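Long-range contacts in amidohydrolase (Brucella melitensis biovar Abortus, PDB 4F0L), which probably acts as a metal-dependent deaminase of the amidohydrolase family, holding an iron(III) ion in its active site: residues 122-127 and 380-385; 12-17 and 52-57; 277-282 and 310-315; 128-133 and 183-188. All coordinates share one frame; numbering follows the deposited sequence. Where two conformers were deposited one is given.

Contact 1 of 4, residues 122-127 and 380-385; sequences FTRVGE and MGRPED
Strand 122-127 belongs to the TIM barrel of the amidohydrolase fold. It meets the loop 380-385, which leaves helix 364-379 through a Schellman motif at G381. R124, M380 and R382 carry most of the contact. R124 sends CG anti to its backbone N (chi1 178°), runs straight to CD and bends at chi3. It slides past M380 in the opposite direction, so that R124 CD packs on M380 CB at 3.6 Å. The M380 chain is folded at chi2 and chi3. M380 SD lies 3.6 Å from G126 CA, and the CE methyl also packs on this glycine, whose bare backbone lets the thioether come close. M380 also touches A62 of strand 56-66.

The arginines cross at about a right angle, yet their guanidinium planes are only 10° apart. R382 CG sits over the centre of the R124 guanidinium, 3.5 Å above its plane. R124 NH2 and R382 NE are both donors and do not bond. The crowding of like charge is probably eased by D385. R382 grips it side-on, from NE to OD2 and from NH2 to OD1, and E384 lies over a face of the R382 guanidinium. R124 has its own partners: its NH2 bonds G208 O and its NH1 bonds T162 OG1. Two waters join R124 to D385. One links R124 NH2 to D385 OD2; the other accepts from R124 NE at 3.0 Å and donates to D385 OD2 at 2.9 Å.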
loop_
_atom_site.group_PDB
_atom_site.type_symbol
_atom_site.label_atom_id
_atom_site.label_comp_id
_atom_site.label_asym_id
_atom_site.label_seq_id
_atom_site.Cartn_x
_atom_site.Cartn_y
_atom_site.Cartn_z
ATOM N N PHE B 122 15.095 2.167 6.294
ATOM C CA PHE B 122 15.581 3.535 6.194
ATOM C C PHE B 122 16.717 3.698 7.192
ATOM O O PHE B 122 16.538 3.393 8.374
ATOM C CB PHE B 122 14.496 4.549 6.567
ATOM C CG PHE B 122 13.333 4.580 5.636
ATOM C CD1 PHE B 122 13.397 5.283 4.451
ATOM C CD2 PHE B 122 12.126 3.949 5.980
ATOM C CE1 PHE B 122 12.289 5.375 3.626
ATOM C CE2 PHE B 122 11.036 4.014 5.161
ATOM C CZ PHE B 122 11.112 4.728 3.975
ATOM N N THR B 123 17.864 4.219 6.741
ATOM C CA THR B 123 19.079 4.325 7.561
ATOM C C THR B 123 19.437 5.745 8.016
ATOM O O THR B 123 20.367 5.942 8.820
ATOM C CB THR B 123 20.273 3.738 6.815
ATOM O OG1 THR B 123 20.357 4.287 5.481
ATOM C CG2 THR B 123 20.121 2.200 6.726
ATOM N N ARG B 124 18.695 6.733 7.520
ATOM C CA ARG B 124 18.884 8.145 7.900
ATOM C C ARG B 124 17.552 8.817 7.840
ATOM O O ARG B 124 16.726 8.455 7.001
ATOM C CB ARG B 124 19.879 8.895 6.980
ATOM C CG ARG B 124 20.059 10.368 7.301
ATOM C CD ARG B 124 21.159 11.009 6.464
ATOM N NE ARG B 124 22.472 10.494 6.835
ATOM C CZ ARG B 124 23.319 11.076 7.681
ATOM N NH1 ARG B 124 23.012 12.221 8.291
ATOM N NH2 ARG B 124 24.497 10.504 7.922
ATOM N N VAL B 125 17.345 9.786 8.719
ATOM C CA VAL B 125 16.131 10.542 8.680
ATOM C C VAL B 125 16.426 12.013 8.556
ATOM O O VAL B 125 17.374 12.528 9.153
ATOM C CB VAL B 125 15.201 10.257 9.899
ATOM C CG1 VAL B 125 15.873 10.622 11.225
ATOM C CG2 VAL B 125 13.857 10.998 9.700
ATOM N N GLY B 126 15.604 12.674 7.752
ATOM C CA GLY B 126 15.591 14.132 7.634
ATOM C C GLY B 126 14.458 14.677 8.430
ATOM O O GLY B 126 13.317 14.639 7.993
ATOM N N GLU B 127 14.745 15.071 9.661
ATOM C CA GLU B 127 13.731 15.515 10.599
ATOM C C GLU B 127 13.458 17.011 10.431
ATOM O O GLU B 127 14.256 17.848 10.807
ATOM C CB GLU B 127 14.141 15.222 12.036
ATOM C CG GLU B 127 13.057 15.513 13.064
ATOM C CD GLU B 127 11.774 14.706 12.871
ATOM O OE1 GLU B 127 11.842 13.518 12.459
ATOM O OE2 GLU B 127 10.689 15.268 13.146
ATOM N N MET B 380 19.977 14.882 1.948
ATOM C CA MET B 380 20.389 14.737 3.351
ATOM C C MET B 380 21.795 15.349 3.590
ATOM O O MET B 380 22.277 15.338 4.718
ATOM C CB MET B 380 20.411 13.273 3.780
ATOM C CG MET B 380 19.058 12.576 3.815
ATOM S SD MET B 380 17.880 13.216 4.984
ATOM C CE MET B 380 17.293 14.689 4.133
ATOM N N GLY B 381 22.438 15.864 2.544
ATOM C CA GLY B 381 23.787 16.404 2.664
ATOM C C GLY B 381 24.863 15.338 2.745
ATOM O O GLY B 381 25.941 15.585 3.278
ATOM N N ARG B 382 24.582 14.148 2.210
ATOM C CA ARG B 382 25.476 13.011 2.321
ATOM C C ARG B 382 25.685 12.375 0.926
ATOM O O ARG B 382 25.400 11.192 0.730
ATOM C CB ARG B 382 24.867 11.969 3.248
ATOM C CG ARG B 382 24.687 12.387 4.717
ATOM C CD ARG B 382 26.016 12.518 5.457
ATOM N NE ARG B 382 26.759 11.266 5.367
ATOM C CZ ARG B 382 27.890 10.987 6.018
ATOM N NH1 ARG B 382 28.433 11.858 6.864
ATOM N NH2 ARG B 382 28.475 9.807 5.833
ATOM N N PRO B 383 26.159 13.163 -0.046
ATOM C CA PRO B 383 26.295 12.636 -1.401
ATOM C C PRO B 383 27.352 11.551 -1.507
ATOM O O PRO B 383 27.294 10.751 -2.436
ATOM C CB PRO B 383 26.679 13.861 -2.231
ATOM C CG PRO B 383 27.323 14.798 -1.238
ATOM C CD PRO B 383 26.500 14.598 0.011
ATOM N N GLU B 384 28.266 11.487 -0.544
ATOM C CA GLU B 384 29.304 10.445 -0.514
ATOM C C GLU B 384 28.766 9.085 -0.134
ATOM O O GLU B 384 29.476 8.089 -0.198
ATOM C CB GLU B 384 30.398 10.822 0.503
ATOM C CG GLU B 384 29.932 10.834 1.974
ATOM C CD GLU B 384 29.345 12.167 2.462
ATOM O OE1 GLU B 384 28.634 12.858 1.710
ATOM O OE2 GLU B 384 29.593 12.529 3.644
ATOM N N ASP B 385 27.527 9.040 0.323
ATOM C CA ASP B 385 26.974 7.810 0.874
ATOM C C ASP B 385 26.360 6.912 -0.215
ATOM O O ASP B 385 26.192 7.317 -1.379
ATOM C CB ASP B 385 25.931 8.123 1.942
ATOM C CG ASP B 385 26.539 8.373 3.322
ATOM O OD1 ASP B 385 27.754 8.142 3.552
ATOM O OD2 ASP B 385 25.747 8.776 4.190
HETATM O O HOH W 1 25.508 8.100 6.641
HETATM O O HOH W 2 22.886 8.832 4.384
#

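Contact 2 of 4, residues 12-17 and 52-57; sequences HFIHAR and ERQSVV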
loop_
_atom_site.group_PDB
_atom_site.type_symbol
_atom_site.label_atom_id
_atom_site.label_comp_id
_atom_site.label_asym_id
_atom_site.label_seq_id
_atom_site.Cartn_x
_atom_site.Cartn_y
_atom_site.Cartn_z
ATOM N N HIS B 12 35.533 -5.594 9.790
ATOM C CA HIS B 12 34.511 -6.674 9.725
ATOM C C HIS B 12 33.988 -6.822 8.293
ATOM O O HIS B 12 33.977 -5.843 7.538
ATOM C CB HIS B 12 33.343 -6.391 10.720
ATOM N N PHE B 13 33.568 -8.032 7.886
ATOM C CA PHE B 13 33.187 -8.281 6.493
ATOM C C PHE B 13 31.792 -8.885 6.348
ATOM O O PHE B 13 31.467 -9.844 7.028
ATOM C CB PHE B 13 34.188 -9.208 5.813
ATOM C CG PHE B 13 35.511 -8.560 5.531
ATOM C CD1 PHE B 13 35.718 -7.864 4.355
ATOM C CD2 PHE B 13 36.549 -8.653 6.447
ATOM C CE1 PHE B 13 36.939 -7.260 4.092
ATOM C CE2 PHE B 13 37.776 -8.047 6.197
ATOM C CZ PHE B 13 37.971 -7.344 5.014
ATOM N N ILE B 14 31.005 -8.337 5.416
ATOM C CA ILE B 14 29.742 -8.927 5.011
ATOM C C ILE B 14 29.964 -9.503 3.611
ATOM O O ILE B 14 30.473 -8.825 2.727
ATOM C CB ILE B 14 28.594 -7.875 4.931
ATOM C CG1 ILE B 14 28.354 -7.109 6.265
ATOM C CG2 ILE B 14 27.304 -8.498 4.423
ATOM C CD1 ILE B 14 28.140 -7.969 7.486
ATOM N N HIS B 15 29.539 -10.732 3.383
ATOM C CA HIS B 15 29.567 -11.308 2.028
ATOM C C HIS B 15 28.145 -11.461 1.529
ATOM O O HIS B 15 27.322 -12.105 2.173
ATOM C CB HIS B 15 30.316 -12.653 1.994
ATOM C CG HIS B 15 30.423 -13.263 0.596
ATOM N ND1 HIS B 15 29.415 -13.952 0.035
ATOM C CD2 HIS B 15 31.459 -13.238 -0.348
ATOM C CE1 HIS B 15 29.778 -14.357 -1.196
ATOM N NE2 HIS B 15 31.030 -13.909 -1.431
ATOM N N ALA B 16 27.857 -10.848 0.388
ATOM C CA ALA B 16 26.525 -10.847 -0.200
ATOM C C ALA B 16 26.523 -11.657 -1.468
ATOM O O ALA B 16 27.334 -11.395 -2.375
ATOM C CB ALA B 16 26.124 -9.420 -0.527
ATOM N N ARG B 17 25.572 -12.571 -1.595
ATOM C CA ARG B 17 25.431 -13.301 -2.859
ATOM C C ARG B 17 25.100 -12.363 -4.004
ATOM O O ARG B 17 25.572 -12.551 -5.085
ATOM C CB ARG B 17 24.325 -14.353 -2.784
ATOM C CG ARG B 17 24.739 -15.678 -2.226
ATOM C CD ARG B 17 23.741 -16.772 -2.599
ATOM N NE ARG B 17 24.161 -18.026 -1.982
ATOM C CZ ARG B 17 24.042 -18.322 -0.684
ATOM N NH1 ARG B 17 23.482 -17.453 0.176
ATOM N NH2 ARG B 17 24.485 -19.510 -0.247
ATOM N N GLU B 52 30.353 -12.505 7.534
ATOM C CA GLU B 52 28.943 -12.709 7.765
ATOM C C GLU B 52 28.219 -12.786 6.424
ATOM O O GLU B 52 28.354 -11.898 5.581
ATOM C CB GLU B 52 28.379 -11.571 8.576
ATOM C CG GLU B 52 26.931 -11.783 8.944
ATOM C CD GLU B 52 26.380 -10.584 9.684
ATOM O OE1 GLU B 52 27.182 -9.824 10.256
ATOM O OE2 GLU B 52 25.169 -10.385 9.662
ATOM N N ARG B 53 27.460 -13.850 6.231
ATOM C CA ARG B 53 26.874 -14.156 4.929
ATOM C C ARG B 53 25.464 -13.598 4.777
ATOM O O ARG B 53 24.631 -13.799 5.642
ATOM C CB ARG B 53 26.812 -15.674 4.739
ATOM C CG ARG B 53 28.151 -16.337 4.947
ATOM C CD ARG B 53 28.807 -16.570 3.624
ATOM N NE ARG B 53 28.346 -17.829 3.053
ATOM C CZ ARG B 53 29.001 -18.975 3.153
ATOM N NH1 ARG B 53 30.172 -19.043 3.800
ATOM N NH2 ARG B 53 28.477 -20.071 2.607
ATOM N N GLN B 54 25.209 -12.920 3.672
ATOM C CA GLN B 54 23.869 -12.420 3.374
ATOM C C GLN B 54 23.517 -12.787 1.918
ATOM O O GLN B 54 24.402 -12.991 1.079
ATOM C CB GLN B 54 23.818 -10.895 3.614
ATOM C CG GLN B 54 24.105 -10.477 5.047
ATOM C CD GLN B 54 22.933 -10.745 5.993
ATOM O OE1 GLN B 54 21.782 -10.779 5.571
ATOM N NE2 GLN B 54 23.223 -10.896 7.284
ATOM N N SER B 55 22.227 -12.908 1.635
ATOM C CA SER B 55 21.764 -13.242 0.296
ATOM C C SER B 55 21.708 -12.045 -0.619
ATOM O O SER B 55 22.249 -12.113 -1.712
ATOM C CB SER B 55 20.379 -13.911 0.352
ATOM O OG SER B 55 20.485 -15.098 1.128
ATOM N N VAL B 56 21.043 -10.965 -0.188
ATOM C CA VAL B 56 20.809 -9.816 -1.039
ATOM C C VAL B 56 20.970 -8.541 -0.224
ATOM O O VAL B 56 20.289 -8.365 0.766
ATOM C CB VAL B 56 19.418 -9.827 -1.662
ATOM C CG1 VAL B 56 19.178 -8.534 -2.448
ATOM C CG2 VAL B 56 19.238 -11.053 -2.562
ATOM N N VAL B 57 21.898 -7.677 -0.641
ATOM C CA VAL B 57 22.259 -6.441 0.091
ATOM C C VAL B 57 22.060 -5.236 -0.830
ATOM O O VAL B 57 22.423 -5.270 -2.014
ATOM C CB VAL B 57 23.702 -6.473 0.624
ATOM C CG1 VAL B 57 24.116 -5.099 1.163
ATOM C CG2 VAL B 57 23.822 -7.543 1.712
#
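Four backbone hydrogen bonds join 12-17 to 52-57 as parallel strands of the HutF-type N-terminal domain. E52 N gives to F13 O, H15 N to E52 O, Q54 N to H15 O and R17 N to Q54 O. The shortest, from Q54 N to H15 O, is 2.7 Å and lies nearly along the C=O axis.

Side-chain packing lies on the face that bears I14, A16, E52 and Q54. E52 has CG anti to N (chi1 -175°) and runs on extended, so it lies along I14. The methyl I14 CD1 rests against it, 3.5 Å from E52 OE1. I14 CG2 meets Q54 CG at 3.8 Å. Past the corner at S55, V57 points toward strand 12-16 and makes an apolar contact, V57 CG2 3.7 Å from A16 CB.

E52 OE2 takes a weak bond from Q54 NE2 and a salt bridge from K432. Q54 OE1 bonds S397, and Q54 NE2 also bonds D425. On the other face, H15 NE2 bonds V45 O.

Strand 12-16 lies between 29-34 and 52-54, the latter an outermost strand of this small mixed sheet. The face with I14 packs on W427 of strand 422-428 and F395 of strand 395-399.

Contact 3 of 4, residues 277-282 and 310-315; sequences IHATHM and GTFNAT
The loop after barrel strand 274-276 meets the chain that leads into helix 314-319, close to the metal site of this amidohydrolase. Packing is tight round T280 and F312. T280 has OG1 beside its backbone N (chi1 -50°), which leaves CG2 anti to N. This methyl, T280 CG2, lies 3.4 Å from G310 C. H281 CE1 comes to 4.2 Å from G310 CA. F312 holds CG anti to its backbone N (chi1 -175°), which sends the ring in beside the 277-282 loop. Its edge meets the loop backbone, with F312 CD1 3.3 Å from A279 O. M282 lies alongside F312, and M282 CE touches F312 CE1 at 3.8 Å. F317 packs edge-to-face with the same ring.

Toward the partly exposed N313, water takes part. One molecule accepts from N313 N at 2.8 Å and donates to A279 O; its bond to T280 O is weak. N313 ND2 gives a short, bent bond to M282 O, 2.6 Å long with an angle of 133° at the hydrogen. It meets that carbonyl from above its plane. T287 OG1 is a second partner of N313 ND2.

H278 turns its CB away from 310-315. Its side chain lies about 3 Å from that of the iron ligand D329 (nearest atoms). H278 ND1 bonds E304 OE2, a carboxylate that would probably make the ring more basic beside the metal.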
loop_
_atom_site.group_PDB
_atom_site.type_symbol
_atom_site.label_atom_id
_atom_site.label_comp_id
_atom_site.label_asym_id
_atom_site.label_seq_id
_atom_site.Cartn_x
_atom_site.Cartn_y
_atom_site.Cartn_z
ATOM N N ILE B 277 10.026 20.041 -0.816
ATOM C CA ILE B 277 9.143 18.979 -0.336
ATOM C C ILE B 277 7.777 19.052 -1.057
ATOM O O ILE B 277 7.166 20.123 -1.179
ATOM C CB ILE B 277 8.953 19.046 1.197
ATOM C CG1 ILE B 277 10.317 19.155 1.897
ATOM C CG2 ILE B 277 8.204 17.800 1.708
ATOM C CD1 ILE B 277 11.210 17.935 1.675
ATOM N N HIS B 278 7.321 17.893 -1.531
ATOM C CA HIS B 278 6.108 17.763 -2.362
ATOM C C HIS B 278 6.289 18.236 -3.778
ATOM O O HIS B 278 6.371 17.395 -4.711
ATOM C CB HIS B 278 4.857 18.371 -1.694
ATOM C CG HIS B 278 4.650 17.893 -0.282
ATOM N ND1 HIS B 278 4.515 16.590 0.020
ATOM C CD2 HIS B 278 4.603 18.594 0.929
ATOM C CE1 HIS B 278 4.370 16.450 1.353
ATOM N NE2 HIS B 278 4.446 17.683 1.914
ATOM N N ALA B 279 6.348 19.560 -3.980
ATOM C CA ALA B 279 6.452 20.125 -5.321
ATOM C C ALA B 279 5.398 19.459 -6.207
ATOM O O ALA B 279 5.664 19.154 -7.364
ATOM C CB ALA B 279 7.838 19.894 -5.905
ATOM N N THR B 280 4.191 19.271 -5.653
ATOM C CA THR B 280 3.166 18.440 -6.279
ATOM C C THR B 280 2.476 19.118 -7.465
ATOM O O THR B 280 2.142 18.435 -8.440
ATOM C CB THR B 280 2.105 18.040 -5.257
ATOM O OG1 THR B 280 2.777 17.504 -4.104
ATOM C CG2 THR B 280 1.078 17.037 -5.856
ATOM N N HIS B 281 2.277 20.426 -7.392
ATOM C CA HIS B 281 1.590 21.147 -8.441
ATOM C C HIS B 281 2.573 22.056 -9.123
ATOM O O HIS B 281 2.813 23.199 -8.695
ATOM C CB HIS B 281 0.374 21.910 -7.884
ATOM C CG HIS B 281 -0.592 21.022 -7.141
ATOM N ND1 HIS B 281 -1.576 20.336 -7.761
ATOM C CD2 HIS B 281 -0.647 20.660 -5.806
ATOM C CE1 HIS B 281 -2.239 19.578 -6.863
ATOM N NE2 HIS B 281 -1.674 19.775 -5.665
ATOM N N MET B 282 3.145 21.561 -10.215
ATOM C CA MET B 282 4.051 22.359 -11.041
ATOM C C MET B 282 3.633 22.334 -12.504
ATOM O O MET B 282 3.124 21.318 -13.004
ATOM C CB MET B 282 5.456 21.803 -10.957
ATOM C CG MET B 282 6.142 22.026 -9.637
ATOM S SD MET B 282 7.897 21.567 -9.661
ATOM C CE MET B 282 7.779 19.818 -10.063
ATOM N N GLY B 310 -2.403 15.478 -4.421
ATOM C CA GLY B 310 -2.287 15.449 -5.863
ATOM C C GLY B 310 -1.185 14.520 -6.289
ATOM O O GLY B 310 -0.562 13.836 -5.468
ATOM N N THR B 311 -0.899 14.552 -7.587
ATOM C CA THR B 311 0.028 13.605 -8.213
ATOM C C THR B 311 1.227 14.366 -8.799
ATOM O O THR B 311 1.051 15.339 -9.554
ATOM C CB THR B 311 -0.699 12.844 -9.318
ATOM O OG1 THR B 311 -1.838 12.210 -8.757
ATOM C CG2 THR B 311 0.221 11.798 -9.941
ATOM N N PHE B 312 2.433 13.942 -8.445
ATOM C CA PHE B 312 3.679 14.606 -8.905
ATOM C C PHE B 312 3.929 14.402 -10.413
ATOM O O PHE B 312 3.596 13.341 -10.974
ATOM C CB PHE B 312 4.868 14.031 -8.106
ATOM C CG PHE B 312 6.180 14.687 -8.376
ATOM C CD1 PHE B 312 6.443 15.973 -7.918
ATOM C CD2 PHE B 312 7.191 13.992 -9.042
ATOM C CE1 PHE B 312 7.674 16.564 -8.153
ATOM C CE2 PHE B 312 8.435 14.577 -9.277
ATOM C CZ PHE B 312 8.668 15.875 -8.851
ATOM N N ASN B 313 4.597 15.390 -11.023
ATOM C CA ASN B 313 4.946 15.356 -12.453
ATOM C C ASN B 313 6.201 14.526 -12.666
ATOM O O ASN B 313 7.234 15.031 -13.126
ATOM C CB ASN B 313 5.209 16.759 -13.004
ATOM C CG ASN B 313 3.970 17.598 -13.047
ATOM O OD1 ASN B 313 2.877 17.081 -12.885
ATOM N ND2 ASN B 313 4.134 18.907 -13.251
ATOM N N ALA B 314 6.094 13.240 -12.340
ATOM C CA ALA B 314 7.249 12.369 -12.175
ATOM C C ALA B 314 8.034 12.070 -13.478
ATOM O O ALA B 314 9.272 12.111 -13.479
ATOM C CB ALA B 314 6.805 11.064 -11.489
ATOM N N THR B 315 7.337 11.790 -14.573
ATOM C CA THR B 315 8.044 11.465 -15.837
ATOM C C THR B 315 8.751 12.695 -16.410
ATOM O O THR B 315 9.928 12.622 -16.763
ATOM C CB THR B 315 7.117 10.819 -16.883
ATOM O OG1 THR B 315 6.040 11.717 -17.178
ATOM C CG2 THR B 315 6.538 9.534 -16.342
HETATM O O HOH W 3 4.771 17.961 -9.871
#

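Contact 4 of 4, residues 128-133 and 183-188; sequences FHYLHH and RRFIND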
loop_
_atom_site.group_PDB
_atom_site.type_symbol
_atom_site.label_atom_id
_atom_site.label_comp_id
_atom_site.label_asym_id
_atom_site.label_seq_id
_atom_site.Cartn_x
_atom_site.Cartn_y
_atom_site.Cartn_z
ATOM N N PHE B 128 12.310 17.290 9.852
ATOM C CA PHE B 128 11.870 18.624 9.478
ATOM C C PHE B 128 11.103 19.077 10.717
ATOM O O PHE B 128 9.884 18.822 10.867
ATOM C CB PHE B 128 10.979 18.478 8.228
ATOM C CG PHE B 128 10.593 19.766 7.548
ATOM C CD1 PHE B 128 9.549 20.540 8.035
ATOM C CD2 PHE B 128 11.174 20.130 6.366
ATOM C CE1 PHE B 128 9.135 21.700 7.361
ATOM C CE2 PHE B 128 10.775 21.270 5.688
ATOM C CZ PHE B 128 9.748 22.058 6.185
ATOM N N HIS B 129 11.844 19.745 11.596
ATOM C CA HIS B 129 11.489 19.858 12.990
ATOM C C HIS B 129 10.943 21.220 13.359
ATOM O O HIS B 129 11.709 22.209 13.405
ATOM C CB HIS B 129 12.748 19.601 13.817
ATOM C CG HIS B 129 12.543 19.792 15.282
ATOM N ND1 HIS B 129 11.641 19.083 15.967
ATOM C CD2 HIS B 129 13.144 20.663 16.192
ATOM C CE1 HIS B 129 11.675 19.453 17.261
ATOM N NE2 HIS B 129 12.591 20.425 17.399
ATOM N N TYR B 130 9.651 21.301 13.625
ATOM C CA TYR B 130 9.055 22.603 13.958
ATOM C C TYR B 130 8.401 22.712 15.332
ATOM O O TYR B 130 7.850 23.750 15.660
ATOM C CB TYR B 130 8.081 23.085 12.867
ATOM C CG TYR B 130 6.910 22.208 12.518
ATOM C CD1 TYR B 130 5.741 22.226 13.273
ATOM C CD2 TYR B 130 6.920 21.438 11.366
ATOM C CE1 TYR B 130 4.643 21.450 12.920
ATOM C CE2 TYR B 130 5.820 20.671 10.999
ATOM C CZ TYR B 130 4.692 20.684 11.769
ATOM O OH TYR B 130 3.609 19.921 11.399
ATOM N N LEU B 131 8.460 21.653 16.124
ATOM C CA LEU B 131 7.848 21.655 17.419
ATOM C C LEU B 131 8.913 22.106 18.416
ATOM O O LEU B 131 9.657 21.282 18.976
ATOM C CB LEU B 131 7.329 20.268 17.735
ATOM C CG LEU B 131 6.631 20.087 19.066
ATOM C CD1 LEU B 131 5.489 21.073 19.251
ATOM C CD2 LEU B 131 6.175 18.623 19.171
ATOM N N HIS B 132 9.006 23.426 18.611
ATOM C CA HIS B 132 10.145 24.015 19.317
ATOM C C HIS B 132 9.919 24.331 20.766
ATOM O O HIS B 132 10.706 23.934 21.611
ATOM C CB HIS B 132 10.588 25.306 18.638
ATOM C CG HIS B 132 11.084 25.125 17.231
ATOM N ND1 HIS B 132 12.088 24.275 16.921
ATOM C CD2 HIS B 132 10.721 25.765 16.037
ATOM C CE1 HIS B 132 12.342 24.362 15.594
ATOM N NE2 HIS B 132 11.493 25.255 15.054
ATOM N N HIS B 133 8.881 25.113 21.060
ATOM C CA HIS B 133 8.771 25.775 22.348
ATOM C C HIS B 133 7.800 25.088 23.269
ATOM O O HIS B 133 7.163 24.102 22.900
ATOM C CB HIS B 133 8.408 27.235 22.104
ATOM C CG HIS B 133 9.371 27.931 21.165
ATOM N ND1 HIS B 133 10.702 27.945 21.374
ATOM C CD2 HIS B 133 9.144 28.667 20.003
ATOM C CE1 HIS B 133 11.289 28.641 20.378
ATOM N NE2 HIS B 133 10.335 29.080 19.549
ATOM N N ARG B 183 1.871 28.909 18.036
ATOM C CA ARG B 183 2.785 29.470 19.022
ATOM C C ARG B 183 4.020 28.632 19.369
ATOM O O ARG B 183 5.051 29.196 19.717
ATOM C CB ARG B 183 2.040 29.781 20.314
ATOM C CG ARG B 183 1.510 28.561 21.035
ATOM C CD ARG B 183 0.665 28.989 22.223
ATOM N NE ARG B 183 -0.081 27.900 22.846
ATOM C CZ ARG B 183 -1.276 27.479 22.456
ATOM N NH1 ARG B 183 -1.917 28.014 21.414
ATOM N NH2 ARG B 183 -1.854 26.505 23.134
ATOM N N ARG B 184 3.945 27.309 19.304
ATOM C CA ARG B 184 5.139 26.507 19.639
ATOM C C ARG B 184 6.145 26.415 18.485
ATOM O O ARG B 184 7.219 25.847 18.663
ATOM C CB ARG B 184 4.756 25.089 20.056
ATOM C CG ARG B 184 3.688 25.025 21.129
ATOM C CD ARG B 184 3.519 23.615 21.622
ATOM N NE ARG B 184 4.653 23.149 22.432
ATOM C CZ ARG B 184 4.770 21.921 22.940
ATOM N NH1 ARG B 184 3.836 21.005 22.732
ATOM N NH2 ARG B 184 5.802 21.603 23.707
ATOM N N PHE B 185 5.773 26.935 17.304
ATOM C CA PHE B 185 6.570 26.775 16.073
ATOM C C PHE B 185 7.371 28.019 15.760
ATOM O O PHE B 185 8.290 27.973 14.948
ATOM C CB PHE B 185 5.678 26.511 14.850
ATOM C CG PHE B 185 4.626 25.435 15.035
ATOM C CD1 PHE B 185 4.793 24.401 15.929
ATOM C CD2 PHE B 185 3.451 25.484 14.281
ATOM C CE1 PHE B 185 3.829 23.434 16.092
ATOM C CE2 PHE B 185 2.464 24.523 14.437
ATOM C CZ PHE B 185 2.657 23.502 15.350
ATOM N N ILE B 186 7.002 29.124 16.394
ATOM C CA ILE B 186 7.380 30.469 15.969
ATOM C C ILE B 186 8.795 30.829 16.405
ATOM O O ILE B 186 9.190 30.539 17.522
ATOM C CB ILE B 186 6.393 31.507 16.598
ATOM C CG1 ILE B 186 4.990 31.314 16.056
ATOM C CG2 ILE B 186 6.838 32.961 16.411
ATOM C CD1 ILE B 186 3.984 32.262 16.698
ATOM N N ASN B 187 9.547 31.457 15.515
ATOM C CA ASN B 187 10.770 32.159 15.885
ATOM C C ASN B 187 10.923 33.379 15.010
ATOM O O ASN B 187 10.361 33.429 13.909
ATOM C CB ASN B 187 12.022 31.290 15.697
ATOM C CG ASN B 187 12.140 30.219 16.727
ATOM O OD1 ASN B 187 12.341 30.509 17.910
ATOM N ND2 ASN B 187 12.064 28.946 16.288
ATOM N N ASP B 188 11.722 34.342 15.472
ATOM C CA ASP B 188 12.272 35.361 14.577
ATOM C C ASP B 188 13.692 34.932 14.174
ATOM O O ASP B 188 14.215 33.939 14.719
ATOM C CB ASP B 188 12.195 36.771 15.196
ATOM C CG ASP B 188 13.058 36.942 16.442
ATOM O OD1 ASP B 188 13.966 36.133 16.707
ATOM O OD2 ASP B 188 12.861 37.946 17.147
#
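R184 O is gripped by two backbone donors, H132 N and H133 N, each at 3.0 Å. The H133 bond comes in along a carbonyl lone pair, while the H132 bond comes from above the plane. Here the chain leaving TIM-barrel strand 122-129 passes through an inverse gamma turn at L131 and meets the loop before helix 189-203.

R184 returns the grip. Its chain bends at chi3, and NE and NH2 close side-on on the single atom H133 O, with R184 NE at 2.7 Å. L131 CD1 lies over one face of this guanidinium. R184 NH1 goes to A98 O and M101 O, so three backbone carbonyls accept from this cation.

Y130 has its CG in the crowded position between backbone N and carbonyl carbon (chi1 58°). This brings the ring edge-on to the face of F185 in a T-shaped stack, with centroids 4.8 Å apart and planes at 79°. Y130 CD1 sits over the centre of the F185 ring. The Y130 side of the stack lies near the iron ligands H67 and H241.

At the far end, R191 of helix 189-203 bonds both I186 O and N187 OD1. H133 NE2 shares its N-H between the same two oxygens in a bifurcated bond, bent to 130° on each branch and in the ring plane: I186 O at 2.7 Å and N187 OD1 at 3.0 Å.

Contact 2 comes first along the chain and closes before the others open. Contact 1 spans a long loop, and contacts 4 and 3 are nested inside it in that order. Contacts 1 and 4 share strand 122-129, with centres about 23 Å apart. Contact 2 joins the same sheet through strand 56-66, the neighbour of 122-129, but its centre lies about 43 Å from that of contact 4, across the chain's centre. Contacts 3 and 4 come within about 4 Å at their nearest atoms. Contact 2 thus pairs two strands of the small N-terminal sheet, contact 1 sets a post-helix loop on a barrel strand, and contacts 3 and 4 join loops near the iron.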